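Side-chain contact in diol-dehydratase (Roseburia inulinivorans, PDB 5I2A), which probably dehydrates 1,2-propanediol as a B12-independent, glycyl radical-type diol dehydratase: residues 140-143 with 144-147. Numbering follows the deposited sequence.
Sequences YMAP and ETLR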
loop_
_atom_site.group_PDB
_atom_site.type_symbol
_atom_site.label_atom_id
_atom_site.label_comp_id
_atom_site.label_asym_id
_atom_site.label_seq_id
_atom_site.Cartn_x
_atom_site.Cartn_y
_atom_site.Cartn_z
ATOM N N TYR A 140 5.091 -10.798 -7.477
ATOM C CA TYR A 140 4.625 -9.801 -8.438
ATOM C C TYR A 140 5.212 -9.979 -9.851
ATOM O O TYR A 140 4.887 -9.214 -10.748
ATOM C CB TYR A 140 4.944 -8.391 -7.936
ATOM C CG TYR A 140 3.880 -7.744 -7.075
ATOM C CD1 TYR A 140 2.520 -7.836 -7.398
ATOM C CD2 TYR A 140 4.240 -7.000 -5.958
ATOM C CE1 TYR A 140 1.560 -7.202 -6.612
ATOM C CE2 TYR A 140 3.294 -6.383 -5.171
ATOM C CZ TYR A 140 1.964 -6.475 -5.494
ATOM O OH TYR A 140 1.057 -5.819 -4.686
ATOM N N MET A 141 6.077 -10.972 -10.042
ATOM C CA MET A 141 6.698 -11.193 -11.346
ATOM C C MET A 141 5.897 -12.163 -12.218
ATOM O O MET A 141 5.451 -13.187 -11.735
ATOM C CB MET A 141 8.120 -11.731 -11.177
ATOM C CG MET A 141 9.042 -10.787 -10.450
ATOM S SD MET A 141 10.701 -11.441 -10.263
ATOM C CE MET A 141 11.435 -10.163 -9.240
ATOM N N ALA A 142 5.741 -11.847 -13.500
ATOM C CA ALA A 142 5.068 -12.754 -14.424
ATOM C C ALA A 142 5.818 -14.082 -14.577
ATOM O O ALA A 142 7.034 -14.132 -14.398
ATOM C CB ALA A 142 4.894 -12.095 -15.772
ATOM N N PRO A 143 5.082 -15.174 -14.875
ATOM C CA PRO A 143 5.748 -16.461 -15.109
ATOM C C PRO A 143 6.779 -16.378 -16.237
ATOM O O PRO A 143 7.827 -16.994 -16.135
ATOM C CB PRO A 143 4.597 -17.395 -15.493
ATOM C CG PRO A 143 3.378 -16.774 -14.890
ATOM C CD PRO A 143 3.616 -15.285 -14.966
ATOM N N GLU A 144 6.478 -15.618 -17.286
ATOM C CA GLU A 144 7.398 -15.472 -18.405
ATOM C C GLU A 144 8.687 -14.769 -17.954
ATOM O O GLU A 144 9.769 -15.075 -18.434
ATOM C CB GLU A 144 6.739 -14.705 -19.563
ATOM C CG GLU A 144 5.629 -15.489 -20.292
ATOM C CD GLU A 144 4.274 -15.456 -19.582
ATOM O OE1 GLU A 144 4.183 -15.000 -18.426
ATOM O OE2 GLU A 144 3.283 -15.880 -20.196
ATOM N N THR A 145 8.547 -13.833 -17.023
ATOM C CA THR A 145 9.680 -13.150 -16.422
ATOM C C THR A 145 10.571 -14.108 -15.633
ATOM O O THR A 145 11.803 -14.062 -15.746
ATOM C CB THR A 145 9.199 -12.017 -15.499
ATOM O OG1 THR A 145 8.389 -11.110 -16.255
ATOM C CG2 THR A 145 10.375 -11.273 -14.892
ATOM N N LEU A 146 9.952 -14.971 -14.830
ATOM C CA LEU A 146 10.713 -15.957 -14.078
ATOM C C LEU A 146 11.468 -16.882 -15.039
ATOM O O LEU A 146 12.600 -17.269 -14.769
ATOM C CB LEU A 146 9.797 -16.762 -13.144
ATOM C CG LEU A 146 9.082 -15.949 -12.051
ATOM C CD1 LEU A 146 8.088 -16.813 -11.259
ATOM C CD2 LEU A 146 10.095 -15.315 -11.119
ATOM N N ARG A 147 10.834 -17.218 -16.160
ATOM C CA ARG A 147 11.449 -18.090 -17.154
ATOM C C ARG A 147 12.674 -17.415 -17.770
ATOM O O ARG A 147 13.723 -18.036 -17.920
ATOM C CB ARG A 147 10.450 -18.477 -18.254
ATOM C CG ARG A 147 11.032 -19.419 -19.302
ATOM C CD ARG A 147 9.998 -19.820 -20.353
ATOM N NE ARG A 147 9.571 -18.659 -21.117
ATOM C CZ ARG A 147 8.530 -18.630 -21.946
ATOM N NH1 ARG A 147 7.787 -19.712 -22.134
ATOM N NH2 ARG A 147 8.226 -17.507 -22.582
#
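Met141 meets Leu146, and Ala142 meets Thr145, in a local contact at the start of helix 143-150, between the loop that follows helix 133-139 and the first turn. Ala142 occupies the N-cap position, and two bonds of the alpha-helical i to i+4 pattern identify the first turn. Leu146 N donates to Ala142 O at 3.1 Å, with the donor in the carbonyl plane and an N-H...O angle of 158°. Arg147 N reaches Pro143 O at 3.0 Å, tilted 21° from that carbonyl's plane. Pro143, as first helical residue, has no N-H to offer, but at the first position of a helix no carbonyl of a preceding turn waits for one.

A hydrophobic contact bridges loop and helix: Met141 SD lies 4.0 Å from Leu146 CD2, the two side chains crossing at about a right angle. The Met141 chain is extended beyond CG and its end leads away from the helix start; the side chain also packs on Ala513 and Ile514 of helix 489-521. That helix also supplies Asn509, whose OD1 is hydrogen-bonded to both Thr145 OG1 and Ala142 N, tying the helix start to its neighbour. Phe195 of the second subunit packs on Ala142 and Glu144.

Thr145 OG1 also sits 3.7 Å from Ala142 CB. Glu144, bent at chi2 (81°), folds its carboxylate back alongside the proline ring, bringing OE1 to 3.5 Å from Pro143 CD.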